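Local coordinates for Eps1p (Saccharomyces cerevisiae, PDB 4TW5), which belongs to the thioredoxin superfamily and carries a thioredoxin domain followed by a second mixed-sheet alpha/beta unit, at residues 41-44 with 45-49; 71-74 with 75-78; 141-144 with 145-149; 184-187 with 188-192. One frame throughout, in Å; residues are numbered along the deposited sequence.

Interaction 1: 41-44 with 45-49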
loop_
_atom_site.group_PDB
_atom_site.type_symbol
_atom_site.label_atom_id
_atom_site.label_comp_id
_atom_site.label_asym_id
_atom_site.label_seq_id
_atom_site.Cartn_x
_atom_site.Cartn_y
_atom_site.Cartn_z
ATOM N N LYS A 41 -56.381 -15.761 7.883
ATOM C CA LYS A 41 -57.346 -14.969 8.634
ATOM C C LYS A 41 -56.602 -14.268 9.748
ATOM O O LYS A 41 -57.163 -13.467 10.495
ATOM C CB LYS A 41 -58.479 -15.827 9.202
ATOM C CG LYS A 41 -59.156 -16.731 8.197
ATOM C CD LYS A 41 -60.305 -17.469 8.857
ATOM C CE LYS A 41 -61.121 -18.227 7.838
ATOM N NZ LYS A 41 -61.572 -17.318 6.744
ATOM N N HIS A 42 -55.311 -14.555 9.825
ATOM C CA HIS A 42 -54.442 -13.811 10.708
ATOM C C HIS A 42 -53.735 -12.713 9.915
ATOM O O HIS A 42 -53.131 -11.809 10.495
ATOM C CB HIS A 42 -53.418 -14.755 11.346
ATOM C CG HIS A 42 -52.779 -14.210 12.581
ATOM N ND1 HIS A 42 -51.447 -14.407 12.881
ATOM C CD2 HIS A 42 -53.294 -13.491 13.606
ATOM C CE1 HIS A 42 -51.167 -13.823 14.032
ATOM N NE2 HIS A 42 -52.270 -13.258 14.492
ATOM N N LEU A 43 -53.860 -12.781 8.589
ATOM C CA LEU A 43 -53.378 -11.737 7.683
ATOM C C LEU A 43 -54.443 -10.682 7.384
ATOM O O LEU A 43 -54.149 -9.492 7.326
ATOM C CB LEU A 43 -52.909 -12.369 6.370
ATOM C CG LEU A 43 -52.442 -11.509 5.192
ATOM C CD1 LEU A 43 -51.206 -10.685 5.538
ATOM C CD2 LEU A 43 -52.167 -12.382 3.996
ATOM N N ALA A 44 -55.683 -11.141 7.227
ATOM C CA ALA A 44 -56.805 -10.309 6.787
ATOM C C ALA A 44 -56.990 -8.978 7.537
ATOM O O ALA A 44 -57.174 -7.934 6.896
ATOM C CB ALA A 44 -58.099 -11.123 6.853
ATOM N N PRO A 45 -56.961 -8.993 8.884
ATOM C CA PRO A 45 -57.146 -7.690 9.536
ATOM C C PRO A 45 -55.906 -6.803 9.414
ATOM O O PRO A 45 -56.024 -5.585 9.464
ATOM C CB PRO A 45 -57.423 -8.063 10.991
ATOM C CG PRO A 45 -56.713 -9.347 11.175
ATOM C CD PRO A 45 -56.793 -10.079 9.869
ATOM N N VAL A 46 -54.732 -7.415 9.297
ATOM C CA VAL A 46 -53.508 -6.664 9.063
ATOM C C VAL A 46 -53.540 -6.008 7.690
ATOM O O VAL A 46 -53.147 -4.856 7.523
ATOM C CB VAL A 46 -52.267 -7.571 9.182
ATOM C CG1 VAL A 46 -51.084 -7.010 8.382
ATOM C CG2 VAL A 46 -51.912 -7.782 10.639
ATOM N N TRP A 47 -54.070 -6.737 6.718
ATOM C CA TRP A 47 -54.172 -6.237 5.360
ATOM C C TRP A 47 -55.027 -4.997 5.248
ATOM O O TRP A 47 -54.653 -4.038 4.570
ATOM C CB TRP A 47 -54.750 -7.308 4.450
ATOM C CG TRP A 47 -54.518 -7.022 3.018
ATOM C CD1 TRP A 47 -55.366 -6.382 2.165
ATOM C CD2 TRP A 47 -53.366 -7.381 2.248
ATOM N NE1 TRP A 47 -54.811 -6.320 0.914
ATOM C CE2 TRP A 47 -53.583 -6.929 0.939
ATOM C CE3 TRP A 47 -52.169 -8.043 2.545
ATOM C CZ2 TRP A 47 -52.639 -7.096 -0.081
ATOM C CZ3 TRP A 47 -51.237 -8.221 1.534
ATOM C CH2 TRP A 47 -51.475 -7.747 0.235
ATOM N N MET A 48 -56.172 -5.012 5.920
ATOM C CA MET A 48 -57.101 -3.901 5.820
ATOM C C MET A 48 -56.589 -2.654 6.508
ATOM O O MET A 48 -56.859 -1.540 6.071
ATOM C CB MET A 48 -58.453 -4.292 6.405
ATOM C CG MET A 48 -59.067 -5.503 5.745
ATOM S SD MET A 48 -60.657 -5.943 6.453
ATOM C CE MET A 48 -60.900 -7.559 5.712
ATOM N N GLU A 49 -55.881 -2.825 7.610
ATOM C CA GLU A 49 -55.235 -1.675 8.218
ATOM C C GLU A 49 -54.092 -1.187 7.334
ATOM O O GLU A 49 -53.826 0.001 7.318
ATOM C CB GLU A 49 -54.776 -1.961 9.638
ATOM C CG GLU A 49 -53.673 -2.940 9.784
ATOM C CD GLU A 49 -53.582 -3.418 11.207
ATOM O OE1 GLU A 49 -54.165 -2.742 12.096
ATOM O OE2 GLU A 49 -52.942 -4.466 11.428
#
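In the thioredoxin domain, Leu43 and Ala44 meet Trp47 and Met48 in the opening turns of helix 44-53, just past the Cys37-Cys40 disulfide. The carbonyl O of Leu43 accepts the amide N of Trp47 at 2.8 Å, and Ala44 O takes the N-H of Met48 at 3.2 Å. Beside the first bond the two large side chains stand next to each other: with CG anti to the backbone N in Leu43 (chi1 176°) and in Trp47 (chi1 -163°), both run the same way, and Leu43 CD1 comes to the edge of the indole, 4.1 Å from Trp47 CE3. They suit this buried side: Trp47 packs on Ile29 and both side chains on Asp31 of strand 27-33, and Leu43 also touches Pro86 in a loop. Met48, with CG anti to the carbonyl carbon and an extended chain beyond it, passes Ala44 O with CG at 3.3 Å and touches Pro7 and Phe10. Small Ala44 fits beside Pro45, its CB 3.4 Å from Pro45 CD. The imino acid has no N-H to offer, and Lys41 O instead faces Pro45 CD at 3.5 Å. A proline here recalls the one that kinks the corresponding helix of thioredoxin; its chemistry removes one possible backbone bond, and the carbonyls of Leu43 and Ala44 carry the pairing across the join.

Interaction 2: 71-74 with 75-78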
loop_
_atom_site.group_PDB
_atom_site.type_symbol
_atom_site.label_atom_id
_atom_site.label_comp_id
_atom_site.label_asym_id
_atom_site.label_seq_id
_atom_site.Cartn_x
_atom_site.Cartn_y
_atom_site.Cartn_z
ATOM N N ILE A 71 -60.774 -19.169 -3.717
ATOM C CA ILE A 71 -61.876 -20.113 -3.684
ATOM C C ILE A 71 -62.935 -19.643 -4.662
ATOM O O ILE A 71 -63.473 -20.440 -5.430
ATOM C CB ILE A 71 -62.431 -20.268 -2.259
ATOM C CG1 ILE A 71 -61.369 -20.950 -1.399
ATOM C CG2 ILE A 71 -63.704 -21.092 -2.243
ATOM C CD1 ILE A 71 -60.746 -22.167 -2.059
ATOM N N GLU A 72 -63.200 -18.343 -4.671
ATOM C CA GLU A 72 -64.188 -17.787 -5.584
ATOM C C GLU A 72 -63.568 -17.571 -6.970
ATOM O O GLU A 72 -64.274 -17.399 -7.963
ATOM C CB GLU A 72 -64.749 -16.467 -5.032
ATOM C CG GLU A 72 -65.389 -16.561 -3.639
ATOM C CD GLU A 72 -65.870 -15.212 -3.108
ATOM O OE1 GLU A 72 -65.718 -14.207 -3.835
ATOM O OE2 GLU A 72 -66.413 -15.153 -1.974
ATOM N N SER A 73 -62.245 -17.651 -7.040
ATOM C CA SER A 73 -61.520 -17.503 -8.302
ATOM C C SER A 73 -60.441 -18.569 -8.452
ATOM O O SER A 73 -59.268 -18.254 -8.657
ATOM C CB SER A 73 -60.877 -16.118 -8.385
ATOM O OG SER A 73 -61.737 -15.132 -7.858
ATOM N N ALA A 74 -60.847 -19.828 -8.339
ATOM C CA ALA A 74 -59.908 -20.941 -8.314
ATOM C C ALA A 74 -59.095 -21.081 -9.594
ATOM O O ALA A 74 -57.903 -21.370 -9.540
ATOM C CB ALA A 74 -60.654 -22.229 -8.025
ATOM N N ASP A 75 -59.727 -20.864 -10.741
ATOM C CA ASP A 75 -59.033 -20.972 -12.024
ATOM C C ASP A 75 -58.134 -19.770 -12.261
ATOM O O ASP A 75 -57.188 -19.834 -13.040
ATOM C CB ASP A 75 -60.025 -21.130 -13.177
ATOM C CG ASP A 75 -60.800 -22.435 -13.104
ATOM O OD1 ASP A 75 -60.163 -23.509 -13.225
ATOM O OD2 ASP A 75 -62.033 -22.388 -12.898
ATOM N N LEU A 76 -58.455 -18.663 -11.607
ATOM C CA LEU A 76 -57.591 -17.500 -11.648
ATOM C C LEU A 76 -56.263 -17.803 -10.953
ATOM O O LEU A 76 -55.188 -17.621 -11.529
ATOM C CB LEU A 76 -58.287 -16.305 -11.004
ATOM C CG LEU A 76 -57.452 -15.040 -10.878
ATOM C CD1 LEU A 76 -56.996 -14.619 -12.256
ATOM C CD2 LEU A 76 -58.294 -13.941 -10.230
ATOM N N CYS A 77 -56.348 -18.285 -9.719
ATOM C CA CYS A 77 -55.168 -18.656 -8.949
ATOM C C CYS A 77 -54.346 -19.788 -9.594
ATOM O O CYS A 77 -53.132 -19.870 -9.407
ATOM C CB CYS A 77 -55.590 -19.017 -7.532
ATOM S SG CYS A 77 -56.430 -17.618 -6.712
ATOM N N GLY A 78 -55.007 -20.658 -10.349
ATOM C CA GLY A 78 -54.313 -21.702 -11.084
ATOM C C GLY A 78 -53.477 -21.139 -12.226
ATOM O O GLY A 78 -52.390 -21.642 -12.529
#
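Ser73, with phi -135° and psi 55°, is the N-cap, the last residue before the backbone coils into helix 74-79, and its carbonyl serves two amides of Asp75-Gly78. Cys77 N donates to Ser73 O at 3.1 Å in a nearly straight bond (168°), while Leu76 N reaches the same oxygen at 3.1 Å only weakly. One residue on, Gly78 N binds Ala74 O, again at 3.1 Å. The serine hydroxyl makes no capping bond: OG, anti to its own carbonyl carbon and beside the backbone N, instead bonds weakly to Asn69 O. Its CB, in contrast, packs against the helix, 3.7 Å from Leu76 CB and 3.8 Å from Leu76 CD2, and so small a side chain suits this buried spot. Cys77 SG stands 3.5 Å from Ser73 O and is joined to Cys70 in a disulfide that bridges the turn from the preceding strand. Asp75 occupies the exposed first turn, where a carboxylate would probably be favoured by the helix dipole, and Ala74 beside it is small and a good helix former. On the inner side, Leu76 and Cys77 both pack on Val68 of strand 63-69, an edge strand of this sheet within the chain, and Cys77 also touches Ile82 in the loop beyond, so the short helix is held against the strand it follows.

Interaction 3: 141-144 with 145-149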
loop_
_atom_site.group_PDB
_atom_site.type_symbol
_atom_site.label_atom_id
_atom_site.label_comp_id
_atom_site.label_asym_id
_atom_site.label_seq_id
_atom_site.Cartn_x
_atom_site.Cartn_y
_atom_site.Cartn_z
ATOM N N PHE A 141 -11.070 7.639 6.810
ATOM C CA PHE A 141 -11.325 8.009 8.185
ATOM C C PHE A 141 -12.805 7.850 8.553
ATOM O O PHE A 141 -13.134 7.353 9.636
ATOM C CB PHE A 141 -10.866 9.443 8.432
ATOM C CG PHE A 141 -11.145 9.925 9.826
ATOM C CD1 PHE A 141 -10.298 9.582 10.872
ATOM C CD2 PHE A 141 -12.270 10.699 10.096
ATOM C CE1 PHE A 141 -10.559 10.009 12.158
ATOM C CE2 PHE A 141 -12.541 11.130 11.384
ATOM C CZ PHE A 141 -11.685 10.790 12.417
ATOM N N ASP A 142 -13.690 8.276 7.657
ATOM C CA ASP A 142 -15.132 8.145 7.857
ATOM C C ASP A 142 -15.505 6.686 8.024
ATOM O O ASP A 142 -16.293 6.312 8.903
ATOM C CB ASP A 142 -15.890 8.722 6.660
ATOM C CG ASP A 142 -15.630 10.205 6.467
ATOM O OD1 ASP A 142 -15.627 10.953 7.480
ATOM O OD2 ASP A 142 -15.404 10.610 5.296
ATOM N N PHE A 143 -14.927 5.856 7.167
ATOM C CA PHE A 143 -15.242 4.440 7.184
ATOM C C PHE A 143 -14.739 3.773 8.469
ATOM O O PHE A 143 -15.341 2.819 8.940
ATOM C CB PHE A 143 -14.656 3.717 5.964
ATOM C CG PHE A 143 -14.943 2.234 5.978
ATOM C CD1 PHE A 143 -16.192 1.755 5.623
ATOM C CD2 PHE A 143 -13.987 1.335 6.415
ATOM C CE1 PHE A 143 -16.468 0.414 5.656
ATOM C CE2 PHE A 143 -14.266 -0.010 6.469
ATOM C CZ PHE A 143 -15.511 -0.467 6.092
ATOM N N LEU A 144 -13.608 4.258 8.988
ATOM C CA LEU A 144 -13.001 3.722 10.188
ATOM C C LEU A 144 -13.818 4.162 11.413
ATOM O O LEU A 144 -14.031 3.387 12.335
ATOM C CB LEU A 144 -11.539 4.186 10.285
ATOM C CG LEU A 144 -10.548 3.605 9.239
ATOM C CD1 LEU A 144 -9.153 4.160 9.425
ATOM C CD2 LEU A 144 -10.488 2.064 9.256
ATOM N N GLU A 145 -14.324 5.386 11.391
ATOM C CA GLU A 145 -15.231 5.819 12.442
ATOM C C GLU A 145 -16.433 4.885 12.493
ATOM O O GLU A 145 -16.776 4.402 13.558
ATOM C CB GLU A 145 -15.680 7.270 12.247
ATOM C CG GLU A 145 -14.571 8.283 12.425
ATOM C CD GLU A 145 -15.000 9.440 13.317
ATOM O OE1 GLU A 145 -15.975 10.148 12.970
ATOM O OE2 GLU A 145 -14.385 9.609 14.395
ATOM N N LEU A 146 -17.016 4.570 11.337
ATOM C CA LEU A 146 -18.154 3.664 11.310
ATOM C C LEU A 146 -17.827 2.339 11.965
ATOM O O LEU A 146 -18.644 1.759 12.679
ATOM C CB LEU A 146 -18.617 3.405 9.887
ATOM C CG LEU A 146 -19.148 4.628 9.158
ATOM C CD1 LEU A 146 -19.588 4.199 7.778
ATOM C CD2 LEU A 146 -20.300 5.263 9.959
ATOM N N ILE A 147 -16.617 1.865 11.701
ATOM C CA ILE A 147 -16.227 0.537 12.121
ATOM C C ILE A 147 -15.747 0.526 13.574
ATOM O O ILE A 147 -15.749 -0.505 14.213
ATOM C CB ILE A 147 -15.106 -0.017 11.174
ATOM C CG1 ILE A 147 -15.485 -1.392 10.674
ATOM C CG2 ILE A 147 -13.754 -0.036 11.852
ATOM C CD1 ILE A 147 -16.707 -1.344 9.845
ATOM N N ALA A 148 -15.379 1.690 14.094
ATOM C CA ALA A 148 -15.032 1.831 15.500
ATOM C C ALA A 148 -16.287 1.830 16.395
ATOM O O ALA A 148 -16.191 1.920 17.626
ATOM C CB ALA A 148 -14.221 3.089 15.723
ATOM N N GLY A 149 -17.461 1.772 15.772
ATOM C CA GLY A 149 -18.700 1.649 16.512
ATOM C C GLY A 149 -19.476 2.947 16.535
ATOM O O GLY A 149 -20.351 3.138 17.386
#
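Glu145 reaches back one turn to Phe141 and can be followed outward from its CB, which sits 3.5 Å from Asp142 O. CG comes next: it approaches Phe141 O at 3.3 Å and lies over one face of the Phe141 ring, toward the rim, in a CH-pi contact 4.0 Å from the ring centroid. A bend at chi2 (-133°) then carries CD on over the ring, 3.6 Å from Phe141 CE2, and OE2 ends 3.5 Å from Phe141 CZ. Carboxylate and ring planes differ by 22°, so the acid lies nearly flat against the phenyl. OE2 also forms a salt bridge with Lys150 NZ, which probably helps to hold the carboxylate in this orientation; a glutamate's methylenes and charge suit this half-exposed site. In the backbone, Glu145 N donates to Phe141 O at 2.9 Å. On the inner side, Phe143 CZ meets Ile147 CD1 at 4.0 Å; these larger apolar groups pack on Val238 and Leu247 of the sheet, and Phe143 sets its ring edge-to-face with Phe159. The helix closes in a Schellman motif: Lys150 N pairs with Glu145 O, Gly149 N bonds weakly to Leu146 O, and the C-prime residue takes a positive phi (106°), as glycine readily does.

Interaction 4: 184-187 with 188-192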
loop_
_atom_site.group_PDB
_atom_site.type_symbol
_atom_site.label_atom_id
_atom_site.label_comp_id
_atom_site.label_asym_id
_atom_site.label_seq_id
_atom_site.Cartn_x
_atom_site.Cartn_y
_atom_site.Cartn_z
ATOM N N GLN A 184 -23.170 0.639 -11.050
ATOM C CA GLN A 184 -23.522 1.988 -10.585
ATOM C C GLN A 184 -25.032 2.188 -10.574
ATOM O O GLN A 184 -25.574 2.871 -9.705
ATOM C CB GLN A 184 -22.876 3.072 -11.412
ATOM C CG GLN A 184 -21.452 3.387 -11.019
ATOM C CD GLN A 184 -20.892 4.523 -11.868
ATOM O OE1 GLN A 184 -20.660 4.359 -13.069
ATOM N NE2 GLN A 184 -20.656 5.671 -11.244
ATOM N N ARG A 185 -25.707 1.594 -11.543
ATOM C CA ARG A 185 -27.149 1.669 -11.598
ATOM C C ARG A 185 -27.713 0.912 -10.411
ATOM O O ARG A 185 -28.588 1.405 -9.696
ATOM C CB ARG A 185 -27.679 1.070 -12.904
ATOM C CG ARG A 185 -29.177 1.157 -13.008
ATOM C CD ARG A 185 -29.655 0.823 -14.370
ATOM N NE ARG A 185 -30.687 1.780 -14.746
ATOM C CZ ARG A 185 -31.986 1.527 -14.782
ATOM N NH1 ARG A 185 -32.446 0.316 -14.505
ATOM N NH2 ARG A 185 -32.813 2.481 -15.140
ATOM N N THR A 186 -27.207 -0.305 -10.232
ATOM C CA THR A 186 -27.605 -1.171 -9.147
ATOM C C THR A 186 -27.358 -0.513 -7.795
ATOM O O THR A 186 -28.233 -0.546 -6.929
ATOM C CB THR A 186 -26.885 -2.505 -9.239
ATOM O OG1 THR A 186 -27.186 -3.088 -10.505
ATOM C CG2 THR A 186 -27.363 -3.444 -8.183
ATOM N N TRP A 187 -26.194 0.111 -7.617
ATOM C CA TRP A 187 -25.873 0.725 -6.339
ATOM C C TRP A 187 -26.776 1.914 -5.994
ATOM O O TRP A 187 -27.179 2.094 -4.838
ATOM C CB TRP A 187 -24.419 1.146 -6.298
ATOM C CG TRP A 187 -24.040 1.593 -4.950
ATOM C CD1 TRP A 187 -23.712 2.858 -4.572
ATOM C CD2 TRP A 187 -24.009 0.789 -3.759
ATOM N NE1 TRP A 187 -23.449 2.891 -3.231
ATOM C CE2 TRP A 187 -23.654 1.645 -2.694
ATOM C CE3 TRP A 187 -24.271 -0.565 -3.491
ATOM C CZ2 TRP A 187 -23.525 1.197 -1.363
ATOM C CZ3 TRP A 187 -24.141 -1.029 -2.141
ATOM C CH2 TRP A 187 -23.753 -0.138 -1.108
ATOM N N LYS A 188 -27.103 2.710 -7.001
ATOM C CA LYS A 188 -28.006 3.824 -6.828
ATOM C C LYS A 188 -29.403 3.344 -6.417
ATOM O O LYS A 188 -30.005 3.892 -5.513
ATOM C CB LYS A 188 -28.090 4.628 -8.128
ATOM C CG LYS A 188 -28.966 5.865 -8.062
ATOM C CD LYS A 188 -28.728 6.681 -9.304
ATOM C CE LYS A 188 -29.522 7.957 -9.313
ATOM N NZ LYS A 188 -29.178 8.760 -10.511
ATOM N N ILE A 189 -29.896 2.296 -7.063
ATOM C CA ILE A 189 -31.218 1.774 -6.749
ATOM C C ILE A 189 -31.224 1.228 -5.294
ATOM O O ILE A 189 -32.087 1.589 -4.491
ATOM C CB ILE A 189 -31.628 0.674 -7.777
ATOM C CG1 ILE A 189 -31.718 1.265 -9.181
ATOM C CG2 ILE A 189 -32.954 0.047 -7.430
ATOM C CD1 ILE A 189 -31.827 0.223 -10.294
ATOM N N ILE A 190 -30.204 0.445 -4.953
ATOM C CA ILE A 190 -29.984 -0.036 -3.596
ATOM C C ILE A 190 -29.948 1.082 -2.583
ATOM O O ILE A 190 -30.483 0.918 -1.471
ATOM C CB ILE A 190 -28.688 -0.830 -3.504
ATOM C CG1 ILE A 190 -28.819 -2.101 -4.332
ATOM C CG2 ILE A 190 -28.317 -1.136 -2.074
ATOM C CD1 ILE A 190 -27.509 -2.772 -4.614
ATOM N N SER A 191 -29.296 2.196 -2.907
ATOM C CA SER A 191 -29.190 3.270 -1.927
ATOM C C SER A 191 -30.566 3.875 -1.632
ATOM O O SER A 191 -30.883 4.181 -0.490
ATOM C CB SER A 191 -28.237 4.357 -2.384
ATOM O OG SER A 191 -28.835 5.179 -3.364
ATOM N N ARG A 192 -31.392 4.014 -2.660
ATOM C CA ARG A 192 -32.688 4.633 -2.468
ATOM C C ARG A 192 -33.651 3.670 -1.768
ATOM O O ARG A 192 -34.408 4.084 -0.934
ATOM C CB ARG A 192 -33.256 5.103 -3.802
ATOM C CG ARG A 192 -32.617 6.414 -4.283
ATOM C CD ARG A 192 -33.004 6.802 -5.728
ATOM N NE ARG A 192 -34.438 6.900 -6.038
ATOM C CZ ARG A 192 -35.243 7.880 -5.634
ATOM N NH1 ARG A 192 -34.775 8.866 -4.892
ATOM N NH2 ARG A 192 -36.514 7.885 -5.999
#
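Thr186 and Trp187 pack against Ile190 on helix 180-196, the connecting helix of a beta-alpha-beta unit between strands 155-160 and 200-205. Apolar contacts come first. Ile190 CD1 touches Thr186 CG2 at 3.6 Å and Trp187 CE3 at 4.1 Å, the isoleucine crossing the indole at about a right angle; Thr186 presents its methyl because CG2 stands anti to the backbone N. On the side facing helix 121-124, Ile189 CD1 rests 3.9 Å from the aliphatic Arg185 CG. Branched and aromatic residues fit the inner side, where Trp187 and Ile190 both lie on Leu156. Backbone hydrogen bonds follow the regular helical pattern: Ile190 N reaches Thr186 O at 3.0 Å with a nearly straight angle of 173°, and Lys188 N donates to Gln184 O at 3.1 Å. The buried polar ends find partners in other parts of the chain: Thr186 OG1 bonds Ala256 O, Trp187 NE1 bonds Ser135 OG, and Lys188 NZ makes a salt bridge to Asp169. The hydroxyl of buried Ser191 bonds Glu134 N and folds back on its own helix: OG donates to Lys188 O at 2.8 Å, and Arg192 N reaches the same oxygen from the same face of its plane at 3.2 Å.

Followed from the N terminus, all four contacts are local: interactions 1 and 2 join a loop to the first turns of the helix it enters, while 3 and 4 lie within single helices. None encloses a long loop, and they run in series without nesting or crossing. Interactions 1 and 2 belong to the thioredoxin domain, their centres about 20 Å apart, each following a strand of the four-stranded sheet. Interactions 3 and 4, with centres about 22 Å apart, set helices against the second, five-stranded sheet. Interactions 2 and 3 lie on opposite sides of the chain's centre, about 54 Å apart between centres. Near the middle, interaction 4 touches helix 121-124 through Ile189, linking the second unit to the intervening segment.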